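Local coordinates for protein ornithine aminotransferase (Plasmodium falciparum, PDB 3LG0) that catalyses the pyridoxal-phosphate-dependent transfer of the delta-amino group of ornithine to 2-oxoglutarate, giving glutamate semialdehyde and glutamate, and works as a homodimer, at residues Y49-A54 with V383-P388; V106-T111 with I271-A276; S137-V142 with N173-P178; A196-P201 with L229-E234; L239-K244 with G347-I352. All coordinates share one frame; numbering follows the deposited sequence.

Contact 1: Y49-A54 with V383-P388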
# COMPACT_ATOMS: atom_id res chain seq x y z
N TYR A 49 17.29 -20.81 7.78
CA TYR A 49 17.80 -19.46 7.83
C TYR A 49 17.09 -18.67 6.74
O TYR A 49 17.07 -19.08 5.57
CB TYR A 49 19.31 -19.43 7.59
CG TYR A 49 20.16 -19.80 8.78
CD1 TYR A 49 20.76 -21.06 8.88
CD2 TYR A 49 20.39 -18.88 9.80
CE1 TYR A 49 21.56 -21.39 9.98
CE2 TYR A 49 21.19 -19.20 10.90
CZ TYR A 49 21.76 -20.46 10.98
OH TYR A 49 22.54 -20.79 12.07
N ASP A 50 16.51 -17.53 7.12
CA ASP A 50 15.88 -16.64 6.15
C ASP A 50 16.92 -15.71 5.56
O ASP A 50 17.37 -14.79 6.23
CB ASP A 50 14.79 -15.80 6.82
CG ASP A 50 14.03 -14.93 5.82
OD1 ASP A 50 14.52 -14.73 4.69
OD2 ASP A 50 12.93 -14.45 6.17
N PHE A 51 17.29 -15.95 4.30
CA PHE A 51 18.31 -15.13 3.66
C PHE A 51 17.77 -14.12 2.66
O PHE A 51 18.52 -13.54 1.86
CB PHE A 51 19.45 -16.00 3.08
CG PHE A 51 20.68 -15.99 3.94
CD1 PHE A 51 20.62 -16.42 5.25
CD2 PHE A 51 21.87 -15.46 3.47
CE1 PHE A 51 21.74 -16.38 6.07
CE2 PHE A 51 23.00 -15.42 4.28
CZ PHE A 51 22.93 -15.87 5.59
N LEU A 52 16.45 -13.91 2.73
CA LEU A 52 15.79 -12.87 1.97
C LEU A 52 15.36 -11.71 2.88
O LEU A 52 15.41 -10.56 2.48
CB LEU A 52 14.57 -13.44 1.26
CG LEU A 52 14.11 -12.66 0.05
CD1 LEU A 52 15.26 -12.56 -0.91
CD2 LEU A 52 12.92 -13.34 -0.59
N SER A 53 14.93 -12.04 4.09
CA SER A 53 14.41 -11.05 5.05
C SER A 53 13.23 -10.26 4.48
O SER A 53 13.05 -9.09 4.81
CB SER A 53 15.50 -10.08 5.52
OG SER A 53 16.59 -10.76 6.11
N ALA A 54 12.43 -10.91 3.64
CA ALA A 54 11.32 -10.24 2.97
C ALA A 54 11.82 -8.92 2.38
O ALA A 54 11.21 -7.87 2.56
CB ALA A 54 10.13 -10.02 3.94
N VAL A 383 21.71 -14.69 -6.91
CA VAL A 383 21.01 -15.14 -5.72
C VAL A 383 21.25 -14.12 -4.62
O VAL A 383 22.37 -13.69 -4.38
CB VAL A 383 21.49 -16.54 -5.27
CG1 VAL A 383 20.97 -16.88 -3.88
CG2 VAL A 383 21.06 -17.60 -6.27
N ARG A 384 20.17 -13.72 -3.95
CA ARG A 384 20.19 -12.71 -2.90
C ARG A 384 20.66 -13.33 -1.57
O ARG A 384 20.24 -14.41 -1.17
CB ARG A 384 18.78 -12.12 -2.76
CG ARG A 384 18.61 -10.98 -1.78
CD ARG A 384 19.44 -9.77 -2.17
NE ARG A 384 19.04 -9.16 -3.44
CZ ARG A 384 18.18 -8.15 -3.55
NH1 ARG A 384 17.60 -7.66 -2.47
NH2 ARG A 384 17.89 -7.64 -4.73
N LEU A 385 21.56 -12.66 -0.87
CA LEU A 385 21.99 -13.14 0.43
C LEU A 385 21.83 -11.99 1.41
O LEU A 385 22.74 -11.17 1.57
CB LEU A 385 23.44 -13.63 0.38
CG LEU A 385 23.69 -14.91 -0.42
CD1 LEU A 385 25.17 -15.16 -0.60
CD2 LEU A 385 23.03 -16.10 0.24
N THR A 386 20.67 -11.91 2.05
CA THR A 386 20.36 -10.81 2.96
C THR A 386 19.58 -11.28 4.17
O THR A 386 18.35 -11.26 4.15
CB THR A 386 19.55 -9.68 2.27
OG1 THR A 386 18.39 -10.23 1.65
CG2 THR A 386 20.39 -8.97 1.20
N PRO A 387 20.30 -11.70 5.22
CA PRO A 387 19.74 -12.19 6.49
C PRO A 387 19.33 -11.05 7.39
O PRO A 387 19.83 -9.94 7.26
CB PRO A 387 20.92 -12.90 7.14
CG PRO A 387 22.11 -12.13 6.64
CD PRO A 387 21.77 -11.75 5.21
N PRO A 388 18.42 -11.32 8.33
CA PRO A 388 18.13 -10.26 9.29
C PRO A 388 19.43 -9.85 9.99
O PRO A 388 20.35 -10.67 10.13
CB PRO A 388 17.18 -10.93 10.28
CG PRO A 388 16.59 -12.08 9.52
CD PRO A 388 17.67 -12.55 8.61

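Contact 2: V106-T111 with I271-A276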
# COMPACT_ATOMS: atom_id res chain seq x y z
N VAL A 106 9.02 15.09 6.59
CA VAL A 106 8.80 13.74 6.13
C VAL A 106 7.35 13.57 5.68
O VAL A 106 6.44 14.24 6.19
CB VAL A 106 9.18 12.69 7.21
CG1 VAL A 106 8.15 12.68 8.32
CG2 VAL A 106 9.31 11.28 6.60
N LEU A 107 7.16 12.67 4.73
CA LEU A 107 5.84 12.33 4.20
C LEU A 107 5.69 10.81 4.30
O LEU A 107 6.48 10.08 3.69
CB LEU A 107 5.75 12.81 2.75
CG LEU A 107 4.68 12.39 1.75
CD1 LEU A 107 3.35 12.03 2.38
CD2 LEU A 107 4.52 13.53 0.74
N MET A 108 4.71 10.35 5.08
CA MET A 108 4.51 8.91 5.32
C MET A 108 3.55 8.31 4.31
O MET A 108 2.48 8.85 4.07
CB MET A 108 3.94 8.63 6.73
CG MET A 108 4.74 9.19 7.89
SD MET A 108 6.45 8.64 7.93
CE MET A 108 6.25 6.94 8.47
N MET A 109 3.91 7.15 3.77
CA MET A 109 3.01 6.42 2.88
C MET A 109 3.02 4.93 3.22
O MET A 109 3.57 4.51 4.24
CB MET A 109 3.43 6.66 1.44
CG MET A 109 4.50 7.74 1.36
SD MET A 109 4.70 8.40 -0.27
CE MET A 109 2.96 8.74 -0.57
N ASN A 110 2.42 4.11 2.37
CA ASN A 110 2.34 2.69 2.64
C ASN A 110 3.43 1.86 1.95
O ASN A 110 4.13 1.08 2.61
CB ASN A 110 0.97 2.16 2.24
CG ASN A 110 -0.16 3.05 2.73
OD1 ASN A 110 -0.39 3.18 3.93
ND2 ASN A 110 -0.88 3.64 1.80
N THR A 111 3.61 2.04 0.65
CA THR A 111 4.47 1.11 -0.09
C THR A 111 5.68 1.78 -0.73
O THR A 111 5.71 2.99 -0.88
CB THR A 111 3.67 0.39 -1.19
OG1 THR A 111 3.27 1.34 -2.19
CG2 THR A 111 2.44 -0.29 -0.61
N ILE A 271 4.90 0.36 5.40
CA ILE A 271 5.24 1.76 5.65
C ILE A 271 6.38 2.23 4.74
O ILE A 271 7.35 1.51 4.54
CB ILE A 271 5.68 2.01 7.11
CG1 ILE A 271 4.75 1.30 8.11
CG2 ILE A 271 5.77 3.50 7.41
CD1 ILE A 271 5.21 1.47 9.55
N SER A 272 6.27 3.44 4.23
CA SER A 272 7.35 4.03 3.47
C SER A 272 7.35 5.52 3.77
O SER A 272 6.40 6.04 4.39
CB SER A 272 7.15 3.76 1.97
OG SER A 272 6.06 4.52 1.49
N ALA A 273 8.39 6.22 3.35
CA ALA A 273 8.53 7.64 3.66
C ALA A 273 9.44 8.38 2.67
O ALA A 273 10.37 7.80 2.12
CB ALA A 273 9.07 7.84 5.11
N ILE A 274 9.16 9.66 2.50
CA ILE A 274 10.05 10.54 1.81
C ILE A 274 10.53 11.62 2.79
O ILE A 274 9.73 12.23 3.51
CB ILE A 274 9.36 11.18 0.60
CG1 ILE A 274 9.11 10.14 -0.48
CG2 ILE A 274 10.22 12.28 0.01
CD1 ILE A 274 8.16 10.62 -1.58
N LEU A 275 11.84 11.84 2.83
CA LEU A 275 12.41 12.90 3.67
C LEU A 275 13.02 13.95 2.77
O LEU A 275 13.73 13.62 1.80
CB LEU A 275 13.50 12.37 4.58
CG LEU A 275 13.15 11.36 5.66
CD1 LEU A 275 14.34 10.43 5.85
CD2 LEU A 275 12.79 12.08 6.95
N ALA A 276 12.79 15.21 3.10
CA ALA A 276 13.32 16.31 2.31
C ALA A 276 13.26 17.57 3.15
O ALA A 276 12.55 17.62 4.16
CB ALA A 276 12.50 16.47 1.02

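Contact 3: S137-V142 with N173-P178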
# COMPACT_ATOMS: atom_id res chain seq x y z
N SER A 137 7.35 19.21 -19.08
CA SER A 137 8.60 18.74 -19.65
C SER A 137 9.72 18.54 -18.63
O SER A 137 10.89 18.43 -19.00
CB SER A 137 9.07 19.70 -20.75
OG SER A 137 9.51 20.93 -20.18
N ALA A 138 9.37 18.47 -17.35
CA ALA A 138 10.38 18.16 -16.34
C ALA A 138 10.85 16.73 -16.54
O ALA A 138 10.05 15.79 -16.64
CB ALA A 138 9.82 18.37 -14.95
N LYS A 139 12.16 16.56 -16.62
CA LYS A 139 12.73 15.25 -16.87
C LYS A 139 13.43 14.72 -15.63
O LYS A 139 14.09 15.46 -14.91
CB LYS A 139 13.72 15.33 -18.04
CG LYS A 139 13.05 15.46 -19.39
CD LYS A 139 14.08 15.68 -20.49
CE LYS A 139 13.40 15.82 -21.85
NZ LYS A 139 12.38 16.91 -21.87
N ILE A 140 13.28 13.42 -15.39
CA ILE A 140 13.98 12.76 -14.30
C ILE A 140 14.97 11.74 -14.86
O ILE A 140 14.65 10.95 -15.75
CB ILE A 140 13.01 12.01 -13.35
CG1 ILE A 140 12.01 12.97 -12.71
CG2 ILE A 140 13.80 11.23 -12.27
CD1 ILE A 140 10.83 12.25 -12.03
N ILE A 141 16.18 11.77 -14.33
CA ILE A 141 17.18 10.81 -14.74
C ILE A 141 17.16 9.60 -13.79
O ILE A 141 17.16 9.77 -12.58
CB ILE A 141 18.57 11.46 -14.71
CG1 ILE A 141 18.63 12.62 -15.71
CG2 ILE A 141 19.66 10.42 -14.99
CD1 ILE A 141 19.83 13.52 -15.52
N VAL A 142 17.14 8.40 -14.36
CA VAL A 142 17.28 7.19 -13.56
C VAL A 142 18.35 6.29 -14.14
O VAL A 142 18.80 6.50 -15.27
CB VAL A 142 15.98 6.41 -13.50
CG1 VAL A 142 14.98 7.14 -12.62
CG2 VAL A 142 15.42 6.22 -14.91
N ASN A 173 9.92 11.05 -20.21
CA ASN A 173 10.53 11.97 -19.26
C ASN A 173 11.32 11.28 -18.18
O ASN A 173 11.58 11.84 -17.12
CB ASN A 173 9.49 12.92 -18.69
CG ASN A 173 9.13 14.02 -19.66
OD1 ASN A 173 9.98 14.49 -20.42
ND2 ASN A 173 7.86 14.44 -19.65
N PHE A 174 11.69 10.04 -18.47
CA PHE A 174 12.71 9.36 -17.71
C PHE A 174 13.92 9.12 -18.59
O PHE A 174 13.87 8.34 -19.54
CB PHE A 174 12.16 8.05 -17.14
CG PHE A 174 11.31 8.25 -15.92
CD1 PHE A 174 9.93 8.29 -16.02
CD2 PHE A 174 11.89 8.42 -14.68
CE1 PHE A 174 9.16 8.47 -14.90
CE2 PHE A 174 11.11 8.61 -13.56
CZ PHE A 174 9.76 8.63 -13.67
N LEU A 175 14.99 9.85 -18.30
CA LEU A 175 16.24 9.71 -19.03
C LEU A 175 17.06 8.63 -18.35
O LEU A 175 17.28 8.69 -17.14
CB LEU A 175 17.02 11.03 -19.03
CG LEU A 175 16.34 12.28 -19.60
CD1 LEU A 175 17.27 13.48 -19.50
CD2 LEU A 175 15.86 12.09 -21.03
N LYS A 176 17.51 7.66 -19.12
CA LYS A 176 18.24 6.53 -18.55
C LYS A 176 19.74 6.60 -18.83
O LYS A 176 20.16 6.70 -19.97
CB LYS A 176 17.66 5.21 -19.04
CG LYS A 176 16.27 4.90 -18.48
CD LYS A 176 15.90 3.44 -18.64
CE LYS A 176 14.53 3.15 -18.03
NZ LYS A 176 14.17 1.70 -18.11
N VAL A 177 20.53 6.55 -17.76
CA VAL A 177 21.97 6.47 -17.88
C VAL A 177 22.49 5.19 -17.21
O VAL A 177 21.83 4.62 -16.34
CB VAL A 177 22.64 7.66 -17.20
CG1 VAL A 177 22.21 8.96 -17.87
CG2 VAL A 177 22.33 7.67 -15.70
N PRO A 178 23.67 4.74 -17.62
CA PRO A 178 24.28 3.59 -16.95
C PRO A 178 24.64 3.93 -15.51
O PRO A 178 24.98 5.07 -15.22
CB PRO A 178 25.56 3.34 -17.76
CG PRO A 178 25.27 3.93 -19.10
CD PRO A 178 24.41 5.14 -18.83

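Contact 4: A196-P201 with L229-E234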
# COMPACT_ATOMS: atom_id res chain seq x y z
N ALA A 196 15.65 16.15 -11.44
CA ALA A 196 16.18 15.22 -10.45
C ALA A 196 16.91 14.03 -11.04
O ALA A 196 16.67 13.61 -12.17
CB ALA A 196 15.06 14.74 -9.50
N PHE A 197 17.80 13.47 -10.22
CA PHE A 197 18.44 12.20 -10.49
C PHE A 197 18.07 11.27 -9.33
O PHE A 197 18.44 11.51 -8.17
CB PHE A 197 19.96 12.39 -10.55
CG PHE A 197 20.73 11.11 -10.75
CD1 PHE A 197 20.34 10.18 -11.69
CD2 PHE A 197 21.88 10.86 -10.00
CE1 PHE A 197 21.06 9.01 -11.88
CE2 PHE A 197 22.60 9.69 -10.19
CZ PHE A 197 22.19 8.77 -11.13
N ILE A 198 17.33 10.20 -9.64
CA ILE A 198 16.92 9.24 -8.60
C ILE A 198 17.73 7.96 -8.75
O ILE A 198 17.76 7.35 -9.81
CB ILE A 198 15.41 8.98 -8.64
CG1 ILE A 198 14.66 10.32 -8.58
CG2 ILE A 198 15.01 8.08 -7.49
CD1 ILE A 198 13.16 10.24 -8.74
N VAL A 199 18.41 7.58 -7.68
CA VAL A 199 19.41 6.53 -7.76
C VAL A 199 19.53 5.77 -6.43
O VAL A 199 19.32 6.34 -5.36
CB VAL A 199 20.78 7.14 -8.12
CG1 VAL A 199 21.28 7.98 -6.98
CG2 VAL A 199 21.80 6.06 -8.46
N GLU A 200 19.90 4.49 -6.54
CA GLU A 200 20.09 3.60 -5.40
C GLU A 200 21.57 3.55 -5.00
O GLU A 200 22.43 3.41 -5.86
CB GLU A 200 19.67 2.19 -5.79
CG GLU A 200 18.22 1.81 -5.51
CD GLU A 200 18.05 0.29 -5.41
OE1 GLU A 200 18.00 -0.26 -4.27
OE2 GLU A 200 18.02 -0.34 -6.49
N PRO A 201 21.87 3.62 -3.69
CA PRO A 201 23.25 3.58 -3.18
C PRO A 201 23.96 2.27 -3.57
O PRO A 201 25.18 2.27 -3.81
CB PRO A 201 23.09 3.69 -1.67
CG PRO A 201 21.79 4.40 -1.50
CD PRO A 201 20.90 3.91 -2.62
N LEU A 229 17.98 17.96 -8.13
CA LEU A 229 17.70 17.19 -6.93
C LEU A 229 18.45 15.86 -7.00
O LEU A 229 18.31 15.12 -7.96
CB LEU A 229 16.19 16.96 -6.76
CG LEU A 229 15.38 18.21 -6.38
CD1 LEU A 229 13.90 17.87 -6.17
CD2 LEU A 229 15.94 18.86 -5.14
N PHE A 230 19.28 15.61 -5.99
CA PHE A 230 19.94 14.33 -5.82
C PHE A 230 19.06 13.47 -4.88
O PHE A 230 19.09 13.64 -3.65
CB PHE A 230 21.36 14.56 -5.25
CG PHE A 230 22.02 13.33 -4.67
CD1 PHE A 230 21.76 12.07 -5.18
CD2 PHE A 230 22.92 13.45 -3.63
CE1 PHE A 230 22.37 10.95 -4.64
CE2 PHE A 230 23.54 12.34 -3.09
CZ PHE A 230 23.26 11.08 -3.59
N VAL A 231 18.26 12.59 -5.49
CA VAL A 231 17.37 11.69 -4.74
C VAL A 231 17.93 10.28 -4.54
O VAL A 231 18.15 9.55 -5.51
CB VAL A 231 16.01 11.55 -5.43
CG1 VAL A 231 15.04 10.79 -4.54
CG2 VAL A 231 15.45 12.93 -5.78
N ALA A 232 18.14 9.90 -3.28
CA ALA A 232 18.64 8.58 -2.94
C ALA A 232 17.51 7.65 -2.54
O ALA A 232 16.82 7.88 -1.54
CB ALA A 232 19.66 8.67 -1.80
N ASP A 233 17.34 6.57 -3.31
CA ASP A 233 16.38 5.53 -2.98
C ASP A 233 17.00 4.55 -1.99
O ASP A 233 17.78 3.69 -2.38
CB ASP A 233 15.98 4.77 -4.24
CG ASP A 233 14.94 3.69 -3.97
OD1 ASP A 233 14.65 3.41 -2.77
OD2 ASP A 233 14.41 3.12 -4.95
N GLU A 234 16.62 4.66 -0.73
CA GLU A 234 17.23 3.85 0.33
C GLU A 234 16.22 2.85 0.88
O GLU A 234 16.35 2.38 2.01
CB GLU A 234 17.73 4.76 1.45
CG GLU A 234 18.91 5.67 1.05
CD GLU A 234 20.28 5.20 1.57
OE1 GLU A 234 20.43 4.04 2.00
OE2 GLU A 234 21.23 6.02 1.54
O HOH W 1 17.62 0.93 -1.73

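Contact 5: L239-K244 with G347-I352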
# COMPACT_ATOMS: atom_id res chain seq x y z
N LEU A 239 18.64 1.78 6.69
CA LEU A 239 18.22 1.16 7.94
C LEU A 239 19.07 -0.04 8.37
O LEU A 239 18.55 -1.07 8.82
CB LEU A 239 16.75 0.77 7.87
CG LEU A 239 15.79 1.91 7.48
CD1 LEU A 239 14.36 1.45 7.62
CD2 LEU A 239 16.01 3.17 8.31
N GLY A 240 20.39 0.09 8.26
CA GLY A 240 21.30 -0.94 8.74
C GLY A 240 21.77 -1.97 7.73
O GLY A 240 22.83 -2.56 7.91
N ARG A 241 21.00 -2.18 6.66
CA ARG A 241 21.31 -3.24 5.70
C ARG A 241 22.78 -3.27 5.27
O ARG A 241 23.38 -4.34 5.19
CB ARG A 241 20.36 -3.19 4.48
CG ARG A 241 20.64 -4.21 3.37
CD ARG A 241 20.72 -5.67 3.85
NE ARG A 241 19.53 -6.10 4.58
CZ ARG A 241 19.43 -7.26 5.22
NH1 ARG A 241 20.43 -8.13 5.24
NH2 ARG A 241 18.30 -7.56 5.87
N THR A 242 23.38 -2.10 5.01
CA THR A 242 24.76 -2.05 4.56
C THR A 242 25.71 -1.58 5.66
O THR A 242 26.85 -1.24 5.38
CB THR A 242 24.94 -1.11 3.36
OG1 THR A 242 24.80 0.25 3.78
CG2 THR A 242 23.91 -1.41 2.28
N GLY A 243 25.25 -1.55 6.90
CA GLY A 243 26.08 -1.08 7.99
C GLY A 243 25.70 0.27 8.58
O GLY A 243 26.03 0.56 9.73
N LYS A 244 24.99 1.11 7.81
CA LYS A 244 24.62 2.45 8.27
C LYS A 244 23.10 2.70 8.21
O LYS A 244 22.38 1.97 7.53
CB LYS A 244 25.32 3.52 7.41
CG LYS A 244 26.84 3.50 7.47
CD LYS A 244 27.32 3.60 8.91
CE LYS A 244 28.84 3.51 9.00
NZ LYS A 244 29.30 3.40 10.42
N GLY A 347 28.16 -4.58 3.62
CA GLY A 347 27.49 -4.90 4.87
C GLY A 347 26.80 -6.25 4.73
O GLY A 347 27.41 -7.22 4.28
N LEU A 348 25.52 -6.33 5.09
CA LEU A 348 24.77 -7.57 4.94
C LEU A 348 23.81 -7.52 3.76
O LEU A 348 22.77 -8.18 3.73
CB LEU A 348 24.07 -7.94 6.24
CG LEU A 348 25.03 -8.41 7.32
CD1 LEU A 348 24.30 -8.66 8.63
CD2 LEU A 348 25.72 -9.67 6.86
N LEU A 349 24.17 -6.71 2.77
CA LEU A 349 23.49 -6.72 1.49
C LEU A 349 24.40 -7.46 0.51
O LEU A 349 25.29 -6.87 -0.09
CB LEU A 349 23.21 -5.29 1.01
CG LEU A 349 22.60 -5.14 -0.40
CD1 LEU A 349 21.39 -6.04 -0.57
CD2 LEU A 349 22.24 -3.70 -0.68
N CYS A 350 24.18 -8.76 0.36
CA CYS A 350 25.10 -9.60 -0.40
C CYS A 350 24.39 -10.37 -1.49
O CYS A 350 23.17 -10.47 -1.48
CB CYS A 350 25.82 -10.57 0.53
SG CYS A 350 26.44 -9.77 2.02
N ALA A 351 25.17 -10.90 -2.42
CA ALA A 351 24.64 -11.70 -3.51
C ALA A 351 25.74 -12.56 -4.12
O ALA A 351 26.92 -12.25 -3.97
CB ALA A 351 24.01 -10.80 -4.56
N ILE A 352 25.36 -13.65 -4.76
CA ILE A 352 26.31 -14.40 -5.55
C ILE A 352 25.75 -14.42 -6.95
O ILE A 352 24.61 -14.81 -7.14
CB ILE A 352 26.49 -15.86 -5.06
CG1 ILE A 352 27.03 -15.88 -3.63
CG2 ILE A 352 27.45 -16.60 -5.98
CD1 ILE A 352 27.17 -17.29 -3.07

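Contact 1: Y49-A54 with V383-P388
The hydroxyl OG of S53 donates to the carbonyl O of T386 at 2.7 Å, and OG, beside the backbone N (chi1 -57°), also comes close to P388 CD. This junction belongs to the mostly antiparallel sheet of fold type I of PLP-dependent enzymes, to which class-III aminotransferases belong: strands 47-50 and 382-385 flank strand 373-378, and here the chain beyond each bends until the two meet. A second bond strengthens the join. T386 N reaches F51 O at 2.7 Å in a nearly straight line (164° at the hydrogen), although the donor stands above the carbonyl plane. D50 sets up the turn that presents these groups: its OD1 accepts both L52 N, at 2.9 Å, and S53 N, the former an Asx turn, so a short acidic side chain suits the place where the strand gives way to loop.

F51 supplies the apolar part. P387, a rigid ring with no N-H to satisfy, lays its CB over one face of the phenyl ring, 3.9 Å from the ring centroid in a CH-pi contact, while L385 puts CB at the ring edge. L373 and C399 also touch F51, extending this buried patch to strand 373-378 and helix 393-412. L52 packs against S82 of the second subunit. L52 has CG anti to its backbone N (chi1 -157°), which carries L52 CD1 to 3.8 Å from R384 CG.

Contact 2: V106-T111 with I271-A276
V106 and A273 show how the two antiparallel strands fit: the small methyl of A273 leaves a shallow hollow, and V106 lowers CG2 into it at 3.8 Å from A273 CB. The same CG2 meets L275 CD2 at 3.6 Å, the two side chains lying side by side and pointing the same way. M108 fills the hollow from its other end. Its thioether chain is bent at chi2 and chi3 (-57° and -73°), which folds SD back over A273 CB and leaves CE 3.6 Å from I271 CG2; an unbranched, flexible chain suits a path around an alanine.

On the face of L107, M109, S272 and I274, the small S272 is a polar knob against which M109 rests its CB, 3.4 Å from OG, and the hydroxyl donates to T111 O at 2.8 Å from above that carbonyl plane. Thus a serine ties the loop after strand 106-109 to the neighbouring strand. Four backbone bonds link L107 with I274 and M109 with S272; the one from M109 N to S272 O is almost straight, at 178°.

Strand 105-109 is outermost in the chain's mostly parallel sheet, and 272-276 is next to it. Helix 88-101 packs on V106 and M108, helix 112-129, N-capped by T111 OG1 through E114 N, lies over M109 and S272, strand 257-260 continues the sheet beyond 272-276, and V106 also makes backbone hydrogen bonds with the second subunit.

Contact 3: S137-V142 with N173-P178
A parallel strand pair forms one edge of the mostly parallel sheet that also holds strand 229-233; V142, L175 and N173 bury much of the contact between strand 139-142 and the outermost strand of the chain's sheet, 174-177, with F174 and I140 close behind. Four backbone bonds set the spacing. I140 N points straight at N173 O, with 177° at the hydrogen and 2.9 Å between the two atoms; L175 uses both its backbone N, toward I140 O, and its backbone O, toward V142 N, and V177 N closes the series on V142 O. N173 stands just before the strand with a positive phi (59°), a backbone state that asparagine tolerates better than most residues. Its O also accepts from R124 of helix 112-129, which holds A138 O as well.

The sheet is the central one of PLP fold type I. In this chain a long connection leads to the edge strand, and its residues 148-169 are not modelled; they include C154 and C163, which by similarity form a reversible disulfide, not seen in this structure.

Each side of the pair has its own filling. I140 and F174 run side by side, the ring atom CE2 3.9 Å from I140 CB, while V142 sends CG1 to CD2 of the same ring; the aromatic group thus spans two beta-branched neighbours, and Y120 meets it edge-to-face. On the other side I141 crosses L175 and V177, where its CG2 lies 3.9 Å from V177 CG2, and helix 182-189 closes over these aliphatic groups. At the start of the pair K139 uses its methylenes rather than its amine: CD rests 4.0 Å from L175 CD1.

Contact 4: A196-P201 with L229-E234
E200 and D233 are joined by a water, which donates both to E200 OE1 and to D233 O, at 2.8 Å in each case. The other carboxylate oxygen of E200, OE2, is taken by N146 ND2 and G204 N, while D233 OD1 accepts from V235 N. The two acids run side by side with E200 OE1 5.0 Å from D233 OD2. D233, about 8 Å from K262 side chain to side chain, is consistent with the aspartate that meets the cofactor's pyridine nitrogen in fold type I.

Strands 196-199 and 229-233 are the parallel strands of a beta-alpha-beta unit whose helix, 215-226, packs on F197, V199 and F230. F197 and V199 each spend both N and O here: F197 N donates to L229 O at 2.8 Å and V199 N to V231 O, while their carbonyls accept V231 N and D233 N. I198 N turns to the neighbouring strand, where it bonds I141 O.

Between the polar rows, I198 CG1 presses against V231 CB at 3.6 Å, beta-branched side chains suited to an extended strand, and V199 CG1 touches the edge of the F230 ring. P201, having no N-H to place, sets CD 3.1 Å from D233 O, and its CG faces the carboxylate of E234, whose oxygens are held by T237, C247 and T248.

Contact 5: L239-K244 with G347-I352
R241 starts with CG anti to its backbone N (chi1 177°) and then bends twice, at chi2 53° and chi3 56°, which folds the chain back beside L348 and L349 and delivers NH1 to L348 O. That bond is 2.8 Å long; the carbonyl oxygen lies in the guanidinium plane, while the donor stands above the plane of the carbonyl itself. The fold also brings R241 CD to 3.2 Å from L348 O and lays CG 3.7 Å from L349 CB, the two side chains crossing at about a right angle. Arginine suits the place because its methylenes can pack on leucine while its flat end serves several acceptors.

The backbone repeats the link in reverse: L348 N donates to R241 O at 2.9 Å. So a single arginine exchanges a bond in each direction with a single leucine, joining the loop after strand 229-233 of the mostly parallel sheet to the start of strand 349-354 in the mostly antiparallel one. The loop makes a type I turn from G240 to G243, closed by G243 N on G240 O, and both glycines have positive phi. G347, also of positive phi, has no CB; one there would run into T242 C. Beside it T242 sets CG2 alongside L349 CD2.

The buried side chain of R241 lies about 8 Å from that of K262, by similarity the cofactor lysine. Its NH1 also bonds P387 O and its NH2 bonds N59 OD1: neutral oxygens solvate the charge without neutralising it, so the region may keep a positive potential.

Contacts 2, 3 and 4 belong to the mostly parallel sheet, contacts 1 and 5 to the mostly antiparallel one with strands 382-385 and 349-354, which contact 5 ties to a loop that follows strand 229-233. Contacts 3 and 4 share a seam: strands 139-143 and 194-199 are neighbours, I141 N bonding A196 O. Contacts 1 and 5 meet likewise, L385 N with C350 O. Contacts 1 and 4 are wholly buried, whereas contact 3, at a sheet edge, is partly exposed; contact 2 lies at the other edge yet is buried, and like contact 1 it touches the second subunit. Regular backbone bonding dominates contacts 2 to 4; prolines and a serine hydroxyl mark contact 1, an arginine and glycines contact 5.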